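Local coordinates for tudor domain-containing protein 1 (Homo sapiens, PDB 5M9N) that probably helps repress transposable elements in the germline through the piRNA pathway, with Tudor domains that bind arginine-methylated peptides, at residues C89-S94 with E124-M129; E95-Y100 with L128-P133. All coordinates share one frame; numbering follows the deposited sequence.

Interaction 1: residues C89-S94 with E124-M129; sequences CCAQFS and EILSLM
Glu-124 holds the chain at Ser-94 with both carboxylate oxygens. Ser-94 OG donates to Glu-124 OE1 at 2.6 Å, and Ser-94 N donates to Glu-124 OE2 at 3.1 Å with an N-H...O angle of 157°. Each oxygen uses its syn lone pair, so the carboxylate faces the serine as a two-pronged acceptor whose rotation is fixed by the pair of bonds. Glu-124 OE2 also touches the rim of the Phe-93 ring, lying 3.1 Å from Phe-93 CD1 and near the ring plane; the two side chains cross at about a right angle. The Phe-93 CB leaves its backbone pointing away from 124-129; CG lies anti to the backbone N (chi1 -176°), and the ring edge at CD1 still comes up to the carboxylate.

Beside this polar clamp lies a small apolar contact. Leu-126 CD1 packs against Ala-91 CB at 3.9 Å and rests 3.7 Å from Gln-92 O.

In the second shell, the hydroxyl of Tyr-117 hydrogen-bonds Glu-124 OE2, giving that oxygen a further polar partner, while the Tyr-117 ring meets Phe-93 edge-to-face. The axes of strands 89-92 and 124-127 approach to 8.5 Å at 92°. They are not neighbours in the sheet, since strands 99-109 and 112-117 lie between them, and a near-perpendicular approach is what a strongly curled sheet produces, as in the SH3-like barrel of Tudor domains. Phe-93 packs on the modified side chain of the bound peptide, consistent with a wall of the aromatic cage that recognises symmetrically dimethylated arginine.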
ATOM      1  N   CYS A  89      -6.315 -10.317   7.533  1.00 28.06           N
ATOM      2  CA  CYS A  89      -7.656 -10.881   7.342  1.00 28.07           C
ATOM      3  C   CYS A  89      -8.235 -10.288   6.049  1.00 27.21           C
ATOM      4  O   CYS A  89      -7.482  -9.689   5.281  1.00 27.20           O
ATOM      5  CB  CYS A  89      -8.521 -10.575   8.556  1.00 28.43           C
ATOM      6  SG  CYS A  89      -8.857  -8.849   8.845  1.00 29.52           S
ATOM      7  N   CYS A  90      -9.519 -10.502   5.789  1.00 27.15           N
ATOM      8  CA  CYS A  90     -10.278  -9.831   4.716  1.00 27.14           C
ATOM      9  C   CYS A  90     -11.099  -8.716   5.345  1.00 26.59           C
ATOM     10  O   CYS A  90     -11.618  -8.867   6.469  1.00 26.42           O
ATOM     11  CB  CYS A  90     -11.163 -10.814   3.959  1.00 28.03           C
ATOM     12  SG  CYS A  90     -10.351 -12.325   3.431  1.00 29.84           S
ATOM     13  N   ALA A  91     -11.103  -7.568   4.680  1.00 25.47           N
ATOM     14  CA  ALA A  91     -11.853  -6.393   5.042  1.00 25.13           C
ATOM     15  C   ALA A  91     -12.655  -5.906   3.830  1.00 25.62           C
ATOM     16  O   ALA A  91     -12.107  -5.851   2.698  1.00 24.59           O
ATOM     17  CB  ALA A  91     -10.906  -5.326   5.477  1.00 24.76           C
ATOM     18  N   GLN A  92     -13.927  -5.545   4.062  1.00 26.07           N
ATOM     19  CA  GLN A  92     -14.783  -5.026   2.995  1.00 26.79           C
ATOM     20  C   GLN A  92     -14.723  -3.495   2.966  1.00 26.83           C
ATOM     21  O   GLN A  92     -15.188  -2.809   3.891  1.00 26.95           O
ATOM     22  CB  GLN A  92     -16.206  -5.521   3.285  1.00 27.75           C
ATOM     23  CG  GLN A  92     -17.178  -5.398   2.179  1.00 28.41           C
ATOM     24  CD  GLN A  92     -18.519  -5.990   2.543  1.00 29.23           C
ATOM     25  OE1 GLN A  92     -18.806  -6.325   3.714  1.00 30.04           O
ATOM     26  NE2 GLN A  92     -19.355  -6.065   1.590  1.00 30.00           N
ATOM     27  N   PHE A  93     -14.087  -2.970   1.942  1.00 26.71           N
ATOM     28  CA  PHE A  93     -13.808  -1.546   1.781  1.00 27.19           C
ATOM     29  C   PHE A  93     -15.087  -0.748   1.767  1.00 28.37           C
ATOM     30  O   PHE A  93     -16.055  -1.163   1.158  1.00 28.46           O
ATOM     31  CB  PHE A  93     -12.992  -1.371   0.462  1.00 27.39           C
ATOM     32  CG  PHE A  93     -12.523   0.036   0.166  1.00 27.51           C
ATOM     33  CD1 PHE A  93     -12.133   0.914   1.179  1.00 27.31           C
ATOM     34  CD2 PHE A  93     -12.370   0.435  -1.154  1.00 27.75           C
ATOM     35  CE1 PHE A  93     -11.670   2.183   0.886  1.00 27.54           C
ATOM     36  CE2 PHE A  93     -11.918   1.701  -1.459  1.00 27.92           C
ATOM     37  CZ  PHE A  93     -11.555   2.573  -0.452  1.00 28.11           C
ATOM     38  N   SER A  94     -15.124   0.372   2.498  1.00 28.98           N
ATOM     39  CA  SER A  94     -16.369   1.096   2.627  1.00 30.49           C
ATOM     40  C   SER A  94     -16.871   1.670   1.289  1.00 31.90           C
ATOM     41  O   SER A  94     -18.068   1.767   1.102  1.00 31.24           O
ATOM     42  CB  SER A  94     -16.273   2.247   3.603  1.00 30.49           C
ATOM     43  OG  SER A  94     -15.214   3.063   3.205  1.00 29.92           O
ATOM     44  N   GLU A 124      -8.609   2.443   6.952  1.00 24.38           N
ATOM     45  CA  GLU A 124      -9.837   2.987   7.511  1.00 24.68           C
ATOM     46  C   GLU A 124     -10.218   2.237   8.790  1.00 24.70           C
ATOM     47  O   GLU A 124      -9.585   1.259   9.126  1.00 24.24           O
ATOM     48  CB  GLU A 124     -11.020   2.928   6.557  1.00 25.19           C
ATOM     49  CG  GLU A 124     -11.458   1.555   6.123  1.00 25.03           C
ATOM     50  CD  GLU A 124     -12.502   1.627   4.981  1.00 25.47           C
ATOM     51  OE1 GLU A 124     -13.210   2.642   4.867  1.00 26.36           O
ATOM     52  OE2 GLU A 124     -12.620   0.652   4.252  1.00 24.72           O
ATOM     53  N   ILE A 125     -11.269   2.712   9.431  1.00 25.25           N
ATOM     54  CA  ILE A 125     -11.841   2.047  10.600  1.00 25.88           C
ATOM     55  C   ILE A 125     -13.133   1.398  10.205  1.00 26.31           C
ATOM     56  O   ILE A 125     -13.995   2.036   9.625  1.00 27.32           O
ATOM     57  CB  ILE A 125     -12.029   3.045  11.761  1.00 26.06           C
ATOM     58  CG1 ILE A 125     -10.658   3.474  12.237  1.00 25.86           C
ATOM     59  CG2 ILE A 125     -12.803   2.399  12.921  1.00 26.46           C
ATOM     60  CD1 ILE A 125     -10.720   4.718  13.107  1.00 26.54           C
ATOM     61  N   LEU A 126     -13.239   0.118  10.491  1.00 26.48           N
ATOM     62  CA  LEU A 126     -14.348  -0.697  10.074  1.00 26.89           C
ATOM     63  C   LEU A 126     -14.978  -1.421  11.264  1.00 27.47           C
ATOM     64  O   LEU A 126     -14.274  -1.927  12.130  1.00 26.60           O
ATOM     65  CB  LEU A 126     -13.891  -1.748   9.084  1.00 27.00           C
ATOM     66  CG  LEU A 126     -13.398  -1.220   7.735  1.00 27.06           C
ATOM     67  CD1 LEU A 126     -13.029  -2.396   6.846  1.00 27.27           C
ATOM     68  CD2 LEU A 126     -14.483  -0.410   7.061  1.00 27.62           C
ATOM     69  N   SER A 127     -16.304  -1.483  11.218  1.00 28.36           N
ATOM     70  CA  SER A 127     -17.060  -2.461  11.952  1.00 29.52           C
ATOM     71  C   SER A 127     -16.478  -3.871  11.791  1.00 29.41           C
ATOM     72  O   SER A 127     -16.123  -4.286  10.673  1.00 28.65           O
ATOM     73  CB  SER A 127     -18.489  -2.430  11.415  1.00 30.56           C
ATOM     74  OG  SER A 127     -19.263  -3.413  12.070  1.00 32.10           O
ATOM     75  N   LEU A 128     -16.433  -4.642  12.876  1.00 30.01           N
ATOM     76  CA  LEU A 128     -16.114  -6.086  12.804  1.00 30.48           C
ATOM     77  C   LEU A 128     -16.972  -6.898  11.820  1.00 31.23           C
ATOM     78  O   LEU A 128     -16.515  -7.926  11.292  1.00 30.23           O
ATOM     79  CB  LEU A 128     -16.164  -6.736  14.202  1.00 31.55           C
ATOM     80  CG  LEU A 128     -15.152  -6.284  15.250  1.00 31.30           C
ATOM     81  CD1 LEU A 128     -15.413  -7.004  16.565  1.00 32.51           C
ATOM     82  CD2 LEU A 128     -13.755  -6.605  14.856  1.00 31.01           C
ATOM     83  N   MET A 129     -18.180  -6.412  11.533  1.00 32.45           N
ATOM     84  CA  MET A 129     -19.035  -7.057  10.566  1.00 34.37           C
ATOM     85  C   MET A 129     -18.389  -6.996   9.150  1.00 33.76           C
ATOM     86  O   MET A 129     -18.732  -7.806   8.320  1.00 33.54           O
ATOM     87  CB  MET A 129     -20.417  -6.410  10.534  1.00 36.70           C
ATOM     88  CG  MET A 129     -21.148  -6.314  11.868  1.00 39.55           C
ATOM     89  SD  MET A 129     -21.855  -7.922  12.236  1.00 44.17           S
ATOM     90  CE  MET A 129     -22.410  -7.675  13.947  1.00 45.53           C
TER

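Interaction 2: residues E95-Y100 with L128-P133; sequences EDDQWY and LMRLCP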
ATOM      1  N   GLU A  95     -15.949   2.110   0.451  1.00 33.15           N
ATOM      2  CA  GLU A  95     -16.326   2.859  -0.778  1.00 35.78           C
ATOM      3  C   GLU A  95     -16.857   2.001  -1.942  1.00 35.60           C
ATOM      4  O   GLU A  95     -17.544   2.521  -2.801  1.00 36.55           O
ATOM      5  CB  GLU A  95     -15.146   3.659  -1.307  1.00 37.47           C
ATOM      6  CG  GLU A  95     -14.668   4.858  -0.497  1.00 39.62           C
ATOM      7  CD  GLU A  95     -13.512   5.576  -1.235  1.00 41.92           C
ATOM      8  OE1 GLU A  95     -13.712   6.036  -2.379  1.00 44.78           O
ATOM      9  OE2 GLU A  95     -12.392   5.689  -0.696  1.00 43.09           O
ATOM     10  N   ASP A  96     -16.511   0.718  -2.009  1.00 34.34           N
ATOM     11  CA  ASP A  96     -17.042  -0.146  -3.085  1.00 34.18           C
ATOM     12  C   ASP A  96     -17.600  -1.479  -2.549  1.00 33.71           C
ATOM     13  O   ASP A  96     -18.101  -2.272  -3.311  1.00 32.97           O
ATOM     14  CB  ASP A  96     -15.932  -0.418  -4.148  1.00 33.77           C
ATOM     15  CG  ASP A  96     -14.741  -1.219  -3.593  1.00 32.67           C
ATOM     16  OD1 ASP A  96     -14.776  -1.586  -2.393  1.00 31.29           O
ATOM     17  OD2 ASP A  96     -13.755  -1.495  -4.316  1.00 31.76           O
ATOM     18  N   ASP A  97     -17.431  -1.760  -1.253  1.00 32.61           N
ATOM     19  CA  ASP A  97     -17.945  -3.003  -0.642  1.00 32.59           C
ATOM     20  C   ASP A  97     -17.348  -4.263  -1.161  1.00 32.46           C
ATOM     21  O   ASP A  97     -17.903  -5.335  -0.949  1.00 32.82           O
ATOM     22  CB  ASP A  97     -19.485  -3.071  -0.689  1.00 33.88           C
ATOM     23  CG  ASP A  97     -20.106  -2.050   0.203  1.00 34.14           C
ATOM     24  OD1 ASP A  97     -19.585  -1.870   1.333  1.00 33.46           O
ATOM     25  OD2 ASP A  97     -21.122  -1.438  -0.192  1.00 35.03           O
ATOM     26  N   GLN A  98     -16.153  -4.146  -1.745  1.00 31.83           N
ATOM     27  CA  GLN A  98     -15.433  -5.281  -2.219  1.00 31.73           C
ATOM     28  C   GLN A  98     -14.487  -5.658  -1.110  1.00 29.98           C
ATOM     29  O   GLN A  98     -14.193  -4.834  -0.291  1.00 29.01           O
ATOM     30  CB  GLN A  98     -14.671  -4.896  -3.465  1.00 32.97           C
ATOM     31  CG  GLN A  98     -15.573  -4.384  -4.576  1.00 35.20           C
ATOM     32  CD  GLN A  98     -16.757  -5.293  -4.833  1.00 37.68           C
ATOM     33  OE1 GLN A  98     -17.886  -4.968  -4.471  1.00 40.95           O
ATOM     34  NE2 GLN A  98     -16.507  -6.472  -5.394  1.00 38.66           N
ATOM     35  N   TRP A  99     -13.992  -6.885  -1.189  1.00 28.91           N
ATOM     36  CA  TRP A  99     -13.156  -7.512  -0.207  1.00 28.09           C
ATOM     37  C   TRP A  99     -11.667  -7.362  -0.608  1.00 26.65           C
ATOM     38  O   TRP A  99     -11.306  -7.572  -1.757  1.00 26.10           O
ATOM     39  CB  TRP A  99     -13.532  -8.965  -0.089  1.00 28.60           C
ATOM     40  CG  TRP A  99     -14.853  -9.117   0.669  1.00 29.16           C
ATOM     41  CD1 TRP A  99     -16.102  -9.309   0.099  1.00 30.10           C
ATOM     42  CD2 TRP A  99     -15.062  -9.082   2.070  1.00 29.37           C
ATOM     43  NE1 TRP A  99     -17.048  -9.403   1.051  1.00 30.03           N
ATOM     44  CE2 TRP A  99     -16.457  -9.273   2.280  1.00 30.16           C
ATOM     45  CE3 TRP A  99     -14.223  -8.936   3.186  1.00 29.14           C
ATOM     46  CZ2 TRP A  99     -17.021  -9.315   3.543  1.00 30.58           C
ATOM     47  CZ3 TRP A  99     -14.790  -8.949   4.453  1.00 29.62           C
ATOM     48  CH2 TRP A  99     -16.192  -9.160   4.628  1.00 30.24           C
ATOM     49  N   TYR A 100     -10.853  -6.989   0.363  1.00 24.89           N
ATOM     50  CA  TYR A 100      -9.426  -6.706   0.173  1.00 24.29           C
ATOM     51  C   TYR A 100      -8.649  -7.367   1.274  1.00 23.79           C
ATOM     52  O   TYR A 100      -9.220  -7.647   2.333  1.00 23.46           O
ATOM     53  CB  TYR A 100      -9.203  -5.186   0.150  1.00 24.06           C
ATOM     54  CG  TYR A 100      -9.820  -4.491  -1.052  1.00 24.74           C
ATOM     55  CD1 TYR A 100      -9.154  -4.346  -2.246  1.00 24.96           C
ATOM     56  CD2 TYR A 100     -11.101  -4.008  -0.981  1.00 25.34           C
ATOM     57  CE1 TYR A 100      -9.792  -3.760  -3.380  1.00 25.63           C
ATOM     58  CE2 TYR A 100     -11.720  -3.403  -2.029  1.00 25.89           C
ATOM     59  CZ  TYR A 100     -11.067  -3.286  -3.253  1.00 26.01           C
ATOM     60  OH  TYR A 100     -11.761  -2.643  -4.209  1.00 26.56           O
ATOM     61  N   LEU A 128     -16.433  -4.642  12.876  1.00 30.01           N
ATOM     62  CA  LEU A 128     -16.114  -6.086  12.804  1.00 30.48           C
ATOM     63  C   LEU A 128     -16.972  -6.898  11.820  1.00 31.23           C
ATOM     64  O   LEU A 128     -16.515  -7.926  11.292  1.00 30.23           O
ATOM     65  CB  LEU A 128     -16.164  -6.736  14.202  1.00 31.55           C
ATOM     66  CG  LEU A 128     -15.152  -6.284  15.250  1.00 31.30           C
ATOM     67  CD1 LEU A 128     -15.413  -7.004  16.565  1.00 32.51           C
ATOM     68  CD2 LEU A 128     -13.755  -6.605  14.856  1.00 31.01           C
ATOM     69  N   MET A 129     -18.180  -6.412  11.533  1.00 32.45           N
ATOM     70  CA  MET A 129     -19.035  -7.057  10.566  1.00 34.37           C
ATOM     71  C   MET A 129     -18.389  -6.996   9.150  1.00 33.76           C
ATOM     72  O   MET A 129     -18.732  -7.806   8.320  1.00 33.54           O
ATOM     73  CB  MET A 129     -20.417  -6.410  10.534  1.00 36.70           C
ATOM     74  CG  MET A 129     -21.148  -6.314  11.868  1.00 39.55           C
ATOM     75  SD  MET A 129     -21.855  -7.922  12.236  1.00 44.17           S
ATOM     76  CE  MET A 129     -22.410  -7.675  13.947  1.00 45.53           C
ATOM     77  N   ARG A 130     -17.431  -6.084   8.914  1.00 33.02           N
ATOM     78  CA  ARG A 130     -16.794  -5.926   7.580  1.00 33.36           C
ATOM     79  C   ARG A 130     -15.454  -6.657   7.552  1.00 32.99           C
ATOM     80  O   ARG A 130     -14.715  -6.550   6.570  1.00 32.01           O
ATOM     81  CB  ARG A 130     -16.730  -4.417   7.163  1.00 33.56           C
ATOM     82  CG  ARG A 130     -18.144  -3.904   6.864  1.00 34.76           C
ATOM     83  CD  ARG A 130     -18.385  -2.410   6.646  1.00 35.43           C
ATOM     84  NE  ARG A 130     -17.962  -2.111   5.340  1.00 36.57           N
ATOM     85  CZ  ARG A 130     -18.664  -1.677   4.303  1.00 36.28           C
ATOM     86  NH1 ARG A 130     -19.938  -1.292   4.332  1.00 37.06           N
ATOM     87  NH2 ARG A 130     -18.008  -1.608   3.205  1.00 35.96           N
ATOM     88  N   LEU A 131     -15.140  -7.448   8.593  1.00 32.56           N
ATOM     89  CA  LEU A 131     -13.938  -8.302   8.542  1.00 32.89           C
ATOM     90  C   LEU A 131     -14.361  -9.769   8.467  1.00 34.05           C
ATOM     91  O   LEU A 131     -15.381 -10.084   9.016  1.00 34.11           O
ATOM     92  CB  LEU A 131     -13.010  -8.077   9.706  1.00 33.10           C
ATOM     93  CG  LEU A 131     -12.737  -6.615  10.095  1.00 33.63           C
ATOM     94  CD1 LEU A 131     -12.027  -6.546  11.461  1.00 33.94           C
ATOM     95  CD2 LEU A 131     -11.942  -5.932   9.022  1.00 32.78           C
ATOM     96  N   CYS A 132     -13.533 -10.611   7.825  1.00 34.03           N
ATOM     97  CA  CYS A 132     -13.745 -12.035   7.423  1.00 35.86           C
ATOM     98  C   CYS A 132     -12.338 -12.595   7.820  1.00 33.34           C
ATOM     99  O   CYS A 132     -11.314 -11.925   7.567  1.00 32.34           O
ATOM    100  CB  CYS A 132     -14.161 -12.052   5.793  1.00 38.28           C
ATOM    101  SG  CYS A 132     -13.692 -13.180   4.355  1.00 50.21           S
ATOM    102  N   PRO A 133     -12.223 -13.800   8.421  1.00 32.79           N
ATOM    103  CA  PRO A 133     -10.852 -14.392   8.400  1.00 32.41           C
ATOM    104  C   PRO A 133     -10.365 -14.790   6.990  1.00 32.15           C
ATOM    105  O   PRO A 133     -11.180 -14.882   6.078  1.00 31.06           O
ATOM    106  CB  PRO A 133     -10.973 -15.628   9.269  1.00 33.20           C
ATOM    107  CG  PRO A 133     -12.431 -15.946   9.286  1.00 33.42           C
ATOM    108  CD  PRO A 133     -13.201 -14.689   9.096  1.00 33.26           C
TER
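Trp-99 lays the far end of its indole against the chain at Arg-130 to Cys-132. Its CZ3 stands 3.4 Å from Cys-132 CB, an oblique approach that is apolar in character, and the same carbon is 3.2 Å from Arg-130 O. Cys-132 SG belongs to a sulfur-aromatic contact: it sits 4.6 Å from the centroid of the Trp-99 six-membered ring. That sulfur is joined in a disulfide to Cys-72, whose residue also touches Trp-99, so the indole packs against both halves of the bridge.

The polar half of the contact is a salt bridge at the more exposed end. Arg-130 NH2 meets Asp-97 OD1 at the guanidinium edge, the carboxylate and guanidinium planes being 42° apart; the refined separation of 2.5 Å is very short and should be read with caution. A bend at chi3 (78°) turns NE of Arg-130 out of the line of CB, CG and CD. The same NH2 donates to Gln-92 O, so the arginine connects the 95-100 turn with the preceding strand. Within that turn Asp-96 OD1 accepts from Gln-98 N (3.0 Å), which approaches from above the carboxylate plane, forming an Asx turn that shapes the hairpin just before Trp-99.

Strands 99-109 and 131-132 flank strand 88-92 on its two sides in the sheet. Trp-99 reaches across that strand, touching Cys-90 and Gln-92 on the way to Cys-132, while the disulfide fastens the edge strand 131-132, one of the sheet's two outermost strands, to helix 58-73, which packs beside it through Tyr-71.

Overall arrangement
Both contacts are partly buried within one antiparallel Tudor sheet, their centres about 4 Å apart. In interaction 1 Ala-91, Phe-93 and Leu-126 are buried while the clamp ends on exposed Ser-94; in interaction 2 Cys-132 is buried while the salt bridge ends on exposed Asp-97. Strand 88-92 links them: Ala-91 O pairs with Tyr-100 N and Gln-92 N with Arg-130 O, both probable hydrogen bonds. Interaction 1 joins non-adjacent strands through a carboxylate clamp; interaction 2 spans strand 88-92 with an indole and an outer salt bridge, the indole resting against a disulfide to helix 58-73. Each gives the modified peptide side chain one ring, Phe-93 and Tyr-100 respectively; Asp-96 and Gln-98 meet the peptide backbone.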